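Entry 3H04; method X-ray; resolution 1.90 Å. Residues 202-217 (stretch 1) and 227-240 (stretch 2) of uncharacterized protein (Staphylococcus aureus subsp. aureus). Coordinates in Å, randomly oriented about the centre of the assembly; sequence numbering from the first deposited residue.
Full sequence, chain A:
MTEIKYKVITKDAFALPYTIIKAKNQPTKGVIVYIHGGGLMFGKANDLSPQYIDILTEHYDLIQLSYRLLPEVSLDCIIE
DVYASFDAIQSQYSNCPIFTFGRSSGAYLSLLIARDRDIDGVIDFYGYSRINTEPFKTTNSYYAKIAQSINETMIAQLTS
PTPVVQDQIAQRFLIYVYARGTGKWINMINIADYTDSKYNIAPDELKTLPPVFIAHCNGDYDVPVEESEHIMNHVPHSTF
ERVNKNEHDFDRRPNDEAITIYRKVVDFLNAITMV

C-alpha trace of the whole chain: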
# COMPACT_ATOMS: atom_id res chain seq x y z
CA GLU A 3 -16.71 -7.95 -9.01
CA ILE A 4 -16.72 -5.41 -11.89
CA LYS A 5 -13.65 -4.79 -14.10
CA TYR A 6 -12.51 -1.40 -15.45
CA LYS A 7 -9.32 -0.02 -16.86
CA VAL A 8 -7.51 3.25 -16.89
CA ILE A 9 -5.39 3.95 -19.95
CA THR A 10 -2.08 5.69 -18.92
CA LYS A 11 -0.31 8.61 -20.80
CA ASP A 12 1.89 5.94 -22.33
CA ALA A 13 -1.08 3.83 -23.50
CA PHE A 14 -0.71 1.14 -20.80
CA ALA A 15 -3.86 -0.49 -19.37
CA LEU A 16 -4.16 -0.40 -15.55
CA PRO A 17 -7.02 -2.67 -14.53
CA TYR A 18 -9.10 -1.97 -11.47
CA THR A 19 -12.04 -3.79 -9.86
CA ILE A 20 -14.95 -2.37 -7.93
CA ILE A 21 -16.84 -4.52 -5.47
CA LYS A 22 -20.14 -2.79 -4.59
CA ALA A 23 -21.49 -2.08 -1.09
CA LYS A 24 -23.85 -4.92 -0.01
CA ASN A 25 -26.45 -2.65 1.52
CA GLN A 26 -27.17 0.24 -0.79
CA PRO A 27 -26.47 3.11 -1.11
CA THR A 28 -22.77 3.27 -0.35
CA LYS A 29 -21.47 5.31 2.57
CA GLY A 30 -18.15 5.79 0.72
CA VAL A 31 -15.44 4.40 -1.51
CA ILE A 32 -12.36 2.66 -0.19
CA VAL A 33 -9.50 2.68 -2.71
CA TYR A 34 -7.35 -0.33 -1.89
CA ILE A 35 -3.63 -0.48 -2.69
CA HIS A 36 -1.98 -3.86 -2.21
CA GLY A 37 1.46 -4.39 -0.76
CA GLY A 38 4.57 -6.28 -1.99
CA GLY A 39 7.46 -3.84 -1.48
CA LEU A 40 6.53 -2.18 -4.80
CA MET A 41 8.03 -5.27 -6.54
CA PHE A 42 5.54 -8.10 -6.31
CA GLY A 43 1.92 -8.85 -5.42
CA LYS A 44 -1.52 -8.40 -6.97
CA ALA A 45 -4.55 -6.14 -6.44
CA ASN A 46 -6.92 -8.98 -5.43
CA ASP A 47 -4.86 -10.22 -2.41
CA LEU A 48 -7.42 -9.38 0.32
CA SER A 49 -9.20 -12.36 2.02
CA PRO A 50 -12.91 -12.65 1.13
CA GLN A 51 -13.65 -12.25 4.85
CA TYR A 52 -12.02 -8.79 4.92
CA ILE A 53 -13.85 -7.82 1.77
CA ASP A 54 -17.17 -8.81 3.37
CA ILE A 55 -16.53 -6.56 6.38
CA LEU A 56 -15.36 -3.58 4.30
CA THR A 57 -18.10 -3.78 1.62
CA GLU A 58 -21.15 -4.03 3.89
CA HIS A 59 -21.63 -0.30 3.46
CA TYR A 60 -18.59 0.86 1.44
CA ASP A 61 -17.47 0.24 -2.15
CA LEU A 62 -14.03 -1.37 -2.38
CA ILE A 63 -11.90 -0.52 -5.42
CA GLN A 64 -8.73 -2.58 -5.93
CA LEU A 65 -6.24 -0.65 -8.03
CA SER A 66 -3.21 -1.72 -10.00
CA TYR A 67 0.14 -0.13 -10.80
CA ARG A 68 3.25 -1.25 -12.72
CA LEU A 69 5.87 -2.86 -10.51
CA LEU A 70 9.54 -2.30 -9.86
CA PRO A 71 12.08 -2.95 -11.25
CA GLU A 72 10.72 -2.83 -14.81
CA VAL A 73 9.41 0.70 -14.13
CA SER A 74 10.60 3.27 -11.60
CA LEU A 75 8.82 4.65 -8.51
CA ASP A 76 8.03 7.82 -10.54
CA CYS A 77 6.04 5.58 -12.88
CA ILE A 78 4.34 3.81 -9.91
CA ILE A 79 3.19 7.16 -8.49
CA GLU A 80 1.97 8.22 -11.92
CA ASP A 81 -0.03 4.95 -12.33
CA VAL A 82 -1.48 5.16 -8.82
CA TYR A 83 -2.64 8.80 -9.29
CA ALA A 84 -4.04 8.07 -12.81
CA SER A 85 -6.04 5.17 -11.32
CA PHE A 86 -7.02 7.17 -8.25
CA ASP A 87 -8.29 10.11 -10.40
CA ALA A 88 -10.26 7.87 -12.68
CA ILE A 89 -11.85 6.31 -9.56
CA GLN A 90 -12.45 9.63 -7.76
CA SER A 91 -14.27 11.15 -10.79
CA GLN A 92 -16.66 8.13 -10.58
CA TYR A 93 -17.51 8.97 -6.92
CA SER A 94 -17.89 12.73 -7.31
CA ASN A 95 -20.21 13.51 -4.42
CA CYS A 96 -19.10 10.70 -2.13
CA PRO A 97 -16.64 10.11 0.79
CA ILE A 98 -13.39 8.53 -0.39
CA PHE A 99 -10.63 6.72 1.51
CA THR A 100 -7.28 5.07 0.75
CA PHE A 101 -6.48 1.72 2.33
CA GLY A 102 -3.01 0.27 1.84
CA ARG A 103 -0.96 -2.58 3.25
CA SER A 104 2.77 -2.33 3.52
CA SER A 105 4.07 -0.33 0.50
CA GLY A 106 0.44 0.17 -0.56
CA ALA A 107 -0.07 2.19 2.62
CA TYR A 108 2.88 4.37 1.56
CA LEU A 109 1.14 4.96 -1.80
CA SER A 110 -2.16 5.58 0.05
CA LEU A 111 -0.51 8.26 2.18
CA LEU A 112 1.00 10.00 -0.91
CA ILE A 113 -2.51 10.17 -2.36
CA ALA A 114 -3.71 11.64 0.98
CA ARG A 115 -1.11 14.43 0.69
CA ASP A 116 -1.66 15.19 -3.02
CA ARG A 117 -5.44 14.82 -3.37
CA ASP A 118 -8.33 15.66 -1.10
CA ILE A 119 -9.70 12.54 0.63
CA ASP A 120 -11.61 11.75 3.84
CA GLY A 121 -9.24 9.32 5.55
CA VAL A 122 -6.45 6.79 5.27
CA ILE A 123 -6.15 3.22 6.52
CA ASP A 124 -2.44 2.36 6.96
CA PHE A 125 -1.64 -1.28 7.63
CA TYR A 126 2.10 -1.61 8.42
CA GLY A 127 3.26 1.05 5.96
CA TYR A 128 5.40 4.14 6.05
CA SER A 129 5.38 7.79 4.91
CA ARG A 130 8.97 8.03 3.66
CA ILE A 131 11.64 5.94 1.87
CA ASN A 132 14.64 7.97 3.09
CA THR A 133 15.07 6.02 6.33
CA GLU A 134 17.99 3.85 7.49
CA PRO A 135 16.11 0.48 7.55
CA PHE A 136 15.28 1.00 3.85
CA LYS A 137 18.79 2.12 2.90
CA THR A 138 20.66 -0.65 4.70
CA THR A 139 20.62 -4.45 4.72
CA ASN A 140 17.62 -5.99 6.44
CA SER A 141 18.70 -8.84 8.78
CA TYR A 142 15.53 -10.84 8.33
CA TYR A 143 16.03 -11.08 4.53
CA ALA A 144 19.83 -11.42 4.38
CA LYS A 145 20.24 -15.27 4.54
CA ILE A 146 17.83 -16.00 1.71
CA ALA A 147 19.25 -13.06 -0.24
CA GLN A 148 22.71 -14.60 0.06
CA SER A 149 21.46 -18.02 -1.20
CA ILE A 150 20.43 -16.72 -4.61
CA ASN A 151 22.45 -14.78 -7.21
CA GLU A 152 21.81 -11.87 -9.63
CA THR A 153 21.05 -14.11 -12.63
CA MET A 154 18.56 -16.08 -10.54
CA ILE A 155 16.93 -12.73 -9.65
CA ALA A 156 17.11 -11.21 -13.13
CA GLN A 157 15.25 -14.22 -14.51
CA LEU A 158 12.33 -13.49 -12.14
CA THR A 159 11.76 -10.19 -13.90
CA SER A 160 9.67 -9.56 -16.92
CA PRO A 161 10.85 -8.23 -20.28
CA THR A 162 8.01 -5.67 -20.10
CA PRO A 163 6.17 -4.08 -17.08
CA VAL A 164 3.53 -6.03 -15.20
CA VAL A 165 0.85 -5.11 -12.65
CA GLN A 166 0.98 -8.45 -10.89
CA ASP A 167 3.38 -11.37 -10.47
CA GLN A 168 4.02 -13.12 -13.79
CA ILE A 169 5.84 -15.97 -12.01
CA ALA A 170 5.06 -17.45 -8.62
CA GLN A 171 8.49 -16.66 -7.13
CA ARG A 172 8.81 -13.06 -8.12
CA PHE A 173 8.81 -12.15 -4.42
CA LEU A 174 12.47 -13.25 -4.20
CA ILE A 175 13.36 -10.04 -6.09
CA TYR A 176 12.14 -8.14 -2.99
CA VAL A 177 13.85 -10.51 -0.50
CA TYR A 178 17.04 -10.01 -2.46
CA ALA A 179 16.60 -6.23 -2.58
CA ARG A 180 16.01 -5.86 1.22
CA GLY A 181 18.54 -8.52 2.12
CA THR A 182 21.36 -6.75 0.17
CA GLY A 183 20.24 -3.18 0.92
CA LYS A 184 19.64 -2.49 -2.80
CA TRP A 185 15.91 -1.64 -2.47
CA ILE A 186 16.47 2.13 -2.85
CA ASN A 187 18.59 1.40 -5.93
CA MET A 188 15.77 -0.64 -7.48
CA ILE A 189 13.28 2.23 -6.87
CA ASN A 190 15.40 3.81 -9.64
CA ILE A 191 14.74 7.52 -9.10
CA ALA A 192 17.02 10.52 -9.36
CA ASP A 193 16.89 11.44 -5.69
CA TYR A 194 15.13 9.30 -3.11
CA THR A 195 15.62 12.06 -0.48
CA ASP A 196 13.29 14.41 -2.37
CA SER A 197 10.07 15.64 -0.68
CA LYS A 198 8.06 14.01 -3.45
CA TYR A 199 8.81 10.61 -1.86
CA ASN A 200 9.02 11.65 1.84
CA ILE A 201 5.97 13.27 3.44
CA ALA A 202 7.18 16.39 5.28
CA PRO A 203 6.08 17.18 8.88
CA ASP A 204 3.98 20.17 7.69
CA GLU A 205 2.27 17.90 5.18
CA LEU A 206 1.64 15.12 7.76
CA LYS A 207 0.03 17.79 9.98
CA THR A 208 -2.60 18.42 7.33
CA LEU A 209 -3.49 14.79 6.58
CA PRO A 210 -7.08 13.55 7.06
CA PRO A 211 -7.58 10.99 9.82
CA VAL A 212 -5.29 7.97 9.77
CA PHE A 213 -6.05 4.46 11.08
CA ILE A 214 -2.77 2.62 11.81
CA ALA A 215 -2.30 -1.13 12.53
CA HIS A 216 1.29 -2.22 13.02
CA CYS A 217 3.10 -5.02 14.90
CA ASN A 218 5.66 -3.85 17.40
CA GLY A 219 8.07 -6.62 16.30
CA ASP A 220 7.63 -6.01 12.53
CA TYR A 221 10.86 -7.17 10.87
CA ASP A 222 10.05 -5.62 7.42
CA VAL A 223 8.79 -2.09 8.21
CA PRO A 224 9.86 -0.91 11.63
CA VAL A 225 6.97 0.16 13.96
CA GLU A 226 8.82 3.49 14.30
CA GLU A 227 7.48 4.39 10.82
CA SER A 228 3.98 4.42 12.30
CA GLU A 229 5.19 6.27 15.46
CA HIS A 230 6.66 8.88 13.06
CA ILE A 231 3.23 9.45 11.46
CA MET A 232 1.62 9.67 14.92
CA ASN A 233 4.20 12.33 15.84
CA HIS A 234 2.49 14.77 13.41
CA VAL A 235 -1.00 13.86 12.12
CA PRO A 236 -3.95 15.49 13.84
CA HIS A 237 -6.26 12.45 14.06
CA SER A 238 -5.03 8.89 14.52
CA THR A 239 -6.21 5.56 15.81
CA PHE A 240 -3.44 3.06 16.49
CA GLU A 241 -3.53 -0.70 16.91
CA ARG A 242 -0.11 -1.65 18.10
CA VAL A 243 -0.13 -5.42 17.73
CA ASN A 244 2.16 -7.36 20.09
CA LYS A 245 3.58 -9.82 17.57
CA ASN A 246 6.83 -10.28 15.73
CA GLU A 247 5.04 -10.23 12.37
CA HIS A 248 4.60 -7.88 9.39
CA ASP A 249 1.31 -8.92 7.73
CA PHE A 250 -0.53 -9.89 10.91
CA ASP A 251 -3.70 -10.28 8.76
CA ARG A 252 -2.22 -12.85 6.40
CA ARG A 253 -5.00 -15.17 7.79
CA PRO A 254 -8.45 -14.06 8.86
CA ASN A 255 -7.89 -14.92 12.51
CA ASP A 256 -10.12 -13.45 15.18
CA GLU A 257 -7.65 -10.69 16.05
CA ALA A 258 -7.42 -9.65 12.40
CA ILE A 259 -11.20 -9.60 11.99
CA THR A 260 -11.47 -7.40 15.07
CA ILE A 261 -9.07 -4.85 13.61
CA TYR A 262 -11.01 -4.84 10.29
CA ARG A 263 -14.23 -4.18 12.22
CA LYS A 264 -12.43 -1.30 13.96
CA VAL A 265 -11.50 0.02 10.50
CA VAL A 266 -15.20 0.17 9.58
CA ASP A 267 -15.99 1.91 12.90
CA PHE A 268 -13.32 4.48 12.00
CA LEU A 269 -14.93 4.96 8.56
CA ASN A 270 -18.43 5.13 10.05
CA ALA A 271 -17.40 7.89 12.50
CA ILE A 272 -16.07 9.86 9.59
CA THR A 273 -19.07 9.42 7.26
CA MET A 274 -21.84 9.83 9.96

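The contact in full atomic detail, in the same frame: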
# COMPACT_ATOMS: atom_id res chain seq x y z
N ALA A 202 6.61 15.46 4.31
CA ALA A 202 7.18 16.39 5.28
C ALA A 202 6.29 16.55 6.53
O ALA A 202 5.08 16.33 6.45
CB ALA A 202 7.42 17.79 4.64
N PRO A 203 6.89 16.97 7.67
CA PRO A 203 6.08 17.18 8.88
C PRO A 203 4.86 18.10 8.68
O PRO A 203 3.77 17.80 9.20
CB PRO A 203 7.07 17.82 9.84
CG PRO A 203 8.35 17.20 9.47
CD PRO A 203 8.32 17.20 7.96
N ASP A 204 5.05 19.20 7.93
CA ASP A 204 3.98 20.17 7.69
C ASP A 204 2.86 19.61 6.83
O ASP A 204 1.72 20.06 6.94
CB ASP A 204 4.53 21.45 7.05
CG ASP A 204 5.09 22.43 8.08
OD1 ASP A 204 4.97 22.15 9.30
OD2 ASP A 204 5.60 23.50 7.67
N GLU A 205 3.20 18.63 5.99
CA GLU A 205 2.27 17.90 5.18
C GLU A 205 1.54 16.82 5.99
O GLU A 205 0.32 16.69 5.86
CB GLU A 205 3.03 17.26 3.99
CG GLU A 205 3.69 18.29 3.09
CD GLU A 205 2.81 18.69 1.93
OE1 GLU A 205 1.57 18.86 2.13
OE2 GLU A 205 3.36 18.80 0.79
N LEU A 206 2.27 16.11 6.86
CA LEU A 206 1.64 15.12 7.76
C LEU A 206 0.57 15.78 8.65
O LEU A 206 -0.52 15.24 8.89
CB LEU A 206 2.70 14.46 8.63
CG LEU A 206 3.58 13.40 7.95
CD1 LEU A 206 4.66 12.96 8.93
CD2 LEU A 206 2.68 12.23 7.51
N LYS A 207 0.91 16.98 9.14
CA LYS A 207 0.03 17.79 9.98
C LYS A 207 -1.31 18.12 9.35
O LYS A 207 -2.26 18.44 10.03
CB LYS A 207 0.70 19.11 10.31
CG LYS A 207 1.76 19.05 11.36
CD LYS A 207 2.12 20.48 11.85
CE LYS A 207 1.02 21.18 12.60
NZ LYS A 207 1.55 22.42 13.27
N THR A 208 -1.37 18.10 8.02
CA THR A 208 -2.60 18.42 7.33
C THR A 208 -3.30 17.20 6.76
O THR A 208 -4.26 17.35 6.03
CB THR A 208 -2.31 19.42 6.16
OG1 THR A 208 -1.51 18.76 5.19
CG2 THR A 208 -1.59 20.65 6.70
N LEU A 209 -2.83 15.99 7.09
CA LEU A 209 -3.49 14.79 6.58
C LEU A 209 -4.86 14.58 7.21
O LEU A 209 -5.07 15.00 8.36
CB LEU A 209 -2.62 13.55 6.76
CG LEU A 209 -1.39 13.37 5.88
CD1 LEU A 209 -0.79 12.04 6.21
CD2 LEU A 209 -1.77 13.47 4.37
N PRO A 210 -5.80 13.95 6.47
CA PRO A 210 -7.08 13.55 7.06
C PRO A 210 -6.84 12.43 8.09
O PRO A 210 -5.73 12.00 8.28
CB PRO A 210 -7.90 13.05 5.85
CG PRO A 210 -6.87 12.51 4.94
CD PRO A 210 -5.69 13.46 5.09
N PRO A 211 -7.88 11.96 8.78
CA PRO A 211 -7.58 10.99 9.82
C PRO A 211 -6.94 9.70 9.33
O PRO A 211 -7.32 9.17 8.27
CB PRO A 211 -8.96 10.68 10.43
CG PRO A 211 -9.78 11.86 10.17
CD PRO A 211 -9.30 12.37 8.83
N VAL A 212 -6.02 9.17 10.13
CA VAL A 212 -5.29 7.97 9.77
C VAL A 212 -5.50 6.84 10.74
O VAL A 212 -5.27 7.00 11.97
CB VAL A 212 -3.79 8.20 9.69
CG1 VAL A 212 -3.14 6.93 9.13
CG2 VAL A 212 -3.45 9.49 8.79
N PHE A 213 -5.96 5.70 10.24
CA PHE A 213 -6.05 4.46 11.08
C PHE A 213 -4.76 3.68 10.87
O PHE A 213 -4.40 3.40 9.73
CB PHE A 213 -7.26 3.66 10.68
CG PHE A 213 -7.51 2.41 11.51
CD1 PHE A 213 -8.46 2.42 12.50
CD2 PHE A 213 -6.75 1.24 11.29
CE1 PHE A 213 -8.70 1.28 13.28
CE2 PHE A 213 -6.98 0.10 12.06
CZ PHE A 213 -7.95 0.13 13.07
N ILE A 214 -4.05 3.32 11.94
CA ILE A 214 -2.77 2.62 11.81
C ILE A 214 -2.89 1.29 12.52
O ILE A 214 -3.37 1.27 13.67
CB ILE A 214 -1.62 3.43 12.40
CG1 ILE A 214 -1.58 4.83 11.71
CG2 ILE A 214 -0.28 2.60 12.31
CD1 ILE A 214 -0.69 5.91 12.39
N ALA A 215 -2.46 0.19 11.86
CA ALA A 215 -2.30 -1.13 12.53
C ALA A 215 -0.88 -1.58 12.20
O ALA A 215 -0.50 -1.58 10.99
CB ALA A 215 -3.34 -2.16 12.06
N HIS A 216 -0.10 -1.91 13.20
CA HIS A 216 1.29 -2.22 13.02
C HIS A 216 1.81 -3.09 14.16
O HIS A 216 1.51 -2.82 15.24
CB HIS A 216 2.07 -0.93 12.90
CG HIS A 216 3.36 -1.04 12.16
ND1 HIS A 216 3.86 -0.02 11.40
CD2 HIS A 216 4.25 -2.04 12.09
CE1 HIS A 216 5.01 -0.40 10.88
NE2 HIS A 216 5.27 -1.62 11.28
N CYS A 217 2.52 -4.17 13.87
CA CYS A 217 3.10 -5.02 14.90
C CYS A 217 4.33 -4.39 15.50
O CYS A 217 5.21 -3.91 14.75
CB CYS A 217 3.51 -6.36 14.31
SG CYS A 217 2.07 -7.32 13.77
N GLU A 227 8.05 3.65 11.96
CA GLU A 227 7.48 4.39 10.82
C GLU A 227 6.05 4.86 11.12
O GLU A 227 5.63 5.97 10.72
CB GLU A 227 7.51 3.57 9.53
CG GLU A 227 8.94 3.28 9.02
CD GLU A 227 9.76 4.59 8.85
OE1 GLU A 227 9.20 5.60 8.32
OE2 GLU A 227 10.95 4.63 9.26
N SER A 228 5.31 4.04 11.85
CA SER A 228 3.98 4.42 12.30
C SER A 228 4.04 5.45 13.42
O SER A 228 3.24 6.42 13.41
CB SER A 228 3.19 3.20 12.79
OG SER A 228 2.69 2.41 11.72
N GLU A 229 4.98 5.27 14.37
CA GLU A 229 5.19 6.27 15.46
C GLU A 229 5.53 7.62 14.84
O GLU A 229 5.00 8.64 15.27
CB GLU A 229 6.28 5.83 16.44
CG GLU A 229 5.99 4.53 17.17
CD GLU A 229 7.20 3.92 17.92
OE1 GLU A 229 8.33 4.46 17.86
OE2 GLU A 229 6.96 2.90 18.57
N HIS A 230 6.33 7.63 13.78
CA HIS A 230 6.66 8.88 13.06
C HIS A 230 5.40 9.61 12.55
O HIS A 230 5.28 10.85 12.67
CB HIS A 230 7.60 8.64 11.88
CG HIS A 230 7.88 9.87 11.07
ND1 HIS A 230 8.56 10.95 11.57
CD2 HIS A 230 7.58 10.19 9.78
CE1 HIS A 230 8.65 11.89 10.65
NE2 HIS A 230 8.08 11.45 9.55
N ILE A 231 4.46 8.86 11.98
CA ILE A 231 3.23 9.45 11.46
C ILE A 231 2.42 10.03 12.64
O ILE A 231 2.00 11.20 12.61
CB ILE A 231 2.45 8.41 10.66
CG1 ILE A 231 3.21 8.12 9.36
CG2 ILE A 231 1.08 8.91 10.30
CD1 ILE A 231 2.85 6.84 8.72
N MET A 232 2.32 9.25 13.70
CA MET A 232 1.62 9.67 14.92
C MET A 232 2.28 10.85 15.62
O MET A 232 1.64 11.50 16.45
CB MET A 232 1.56 8.51 15.93
CG MET A 232 1.19 7.17 15.33
SD MET A 232 -0.46 6.60 15.76
CE MET A 232 -0.18 6.26 17.47
N ASN A 233 3.57 11.10 15.37
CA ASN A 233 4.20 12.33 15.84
C ASN A 233 3.69 13.63 15.20
O ASN A 233 4.02 14.71 15.66
CB ASN A 233 5.73 12.24 15.71
CG ASN A 233 6.37 11.19 16.67
OD1 ASN A 233 5.73 10.66 17.59
ND2 ASN A 233 7.63 10.88 16.42
N HIS A 234 2.88 13.56 14.15
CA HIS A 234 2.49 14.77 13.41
C HIS A 234 1.02 14.88 13.00
O HIS A 234 0.53 15.99 12.88
CB HIS A 234 3.35 14.87 12.13
CG HIS A 234 4.80 15.10 12.42
ND1 HIS A 234 5.26 16.31 12.89
CD2 HIS A 234 5.86 14.26 12.47
CE1 HIS A 234 6.55 16.22 13.15
NE2 HIS A 234 6.94 14.99 12.90
N VAL A 235 0.37 13.77 12.67
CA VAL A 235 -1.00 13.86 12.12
C VAL A 235 -2.01 14.22 13.20
O VAL A 235 -1.78 13.88 14.40
CB VAL A 235 -1.49 12.60 11.34
CG1 VAL A 235 -0.55 12.30 10.13
CG2 VAL A 235 -1.66 11.39 12.28
N PRO A 236 -3.07 14.97 12.82
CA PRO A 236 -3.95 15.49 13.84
C PRO A 236 -4.96 14.47 14.41
O PRO A 236 -5.44 14.65 15.53
CB PRO A 236 -4.68 16.66 13.14
CG PRO A 236 -4.49 16.40 11.63
CD PRO A 236 -3.20 15.71 11.53
N HIS A 237 -5.29 13.44 13.63
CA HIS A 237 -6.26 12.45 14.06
C HIS A 237 -5.72 11.09 13.70
O HIS A 237 -5.49 10.83 12.49
CB HIS A 237 -7.60 12.67 13.34
CG HIS A 237 -8.12 14.07 13.46
ND1 HIS A 237 -8.04 14.98 12.43
CD2 HIS A 237 -8.70 14.70 14.48
CE1 HIS A 237 -8.56 16.13 12.82
NE2 HIS A 237 -8.97 15.99 14.07
N SER A 238 -5.50 10.26 14.73
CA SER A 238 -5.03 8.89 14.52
C SER A 238 -5.71 7.92 15.45
O SER A 238 -6.19 8.27 16.50
CB SER A 238 -3.48 8.74 14.60
OG SER A 238 -2.94 9.01 15.90
N THR A 239 -5.76 6.68 15.01
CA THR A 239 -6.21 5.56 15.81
C THR A 239 -5.13 4.53 15.53
O THR A 239 -4.77 4.32 14.35
CB THR A 239 -7.61 5.03 15.34
OG1 THR A 239 -8.60 6.05 15.53
CG2 THR A 239 -8.06 3.76 16.09
N PHE A 240 -4.63 3.90 16.58
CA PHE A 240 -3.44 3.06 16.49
C PHE A 240 -3.73 1.71 17.19
O PHE A 240 -4.01 1.66 18.42
CB PHE A 240 -2.28 3.77 17.14
CG PHE A 240 -0.92 3.15 16.92
CD1 PHE A 240 -0.67 2.19 15.93
CD2 PHE A 240 0.14 3.58 17.73
CE1 PHE A 240 0.64 1.64 15.77
CE2 PHE A 240 1.44 3.07 17.56
CZ PHE A 240 1.68 2.08 16.56
O HOH W 1 -4.95 13.18 10.78

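Parallel strands are seldom neighbours in sequence, and the connection between them usually carries a helix that packs across one face of the sheet; residues 202-217 and 227-240 illustrate how the bonding is then divided. The backbone supplies the directional part. Strand 212-217 and strand 238-240 run parallel, their axes 18° apart, and the hydrogen bonds alternate as that arrangement requires: V212 N donates to H237 O (2.9 Å), T239 N to V212 O (3.1 Å) and I214 N to T239 O (2.7 Å). V212 thus uses both its amide and its carbonyl, reaching residues on either side of its bridge partner, S238. CA-H...O contacts supplement the ladder, among them S238 CA to V212 O at 3.2 Å and F240 CA to I214 O at 3.3 Å. Just before the strands, a water accepts from H237 N (2.9 Å) and donates to L209 O (3.0 Å), adding a water-mediated link beside the direct bond to H237 O.

Side chains join the sheet to the helix. On the face shared by V212 and I214, I214 CD1 lies 4.1 Å from I231 CG2 and 3.4 Å from M232 SD, while I214 CG2 packs 3.7 Å from F240 CD1. V235 continues this apolar layer beyond the helix: its CG1 is 3.9 Å from L209 CD1 and 4.3 Å from V212 CG2. F213 points to the other face, where its CE1 meets T239 CG2 at 3.8 Å.

One polar pair is set into this packing. H216 ND1 and S228 OG hydrogen-bond at 2.7 Å, with the hydroxyl near the imidazole plane, as a ring nitrogen's in-plane bonding demands; H216 NE2 is satisfied elsewhere in the structure. Aromatic contact is different at the exposed end, where P203 CB sits over the H234 ring, 4.0 Å from its centroid, in a CH-pi interaction.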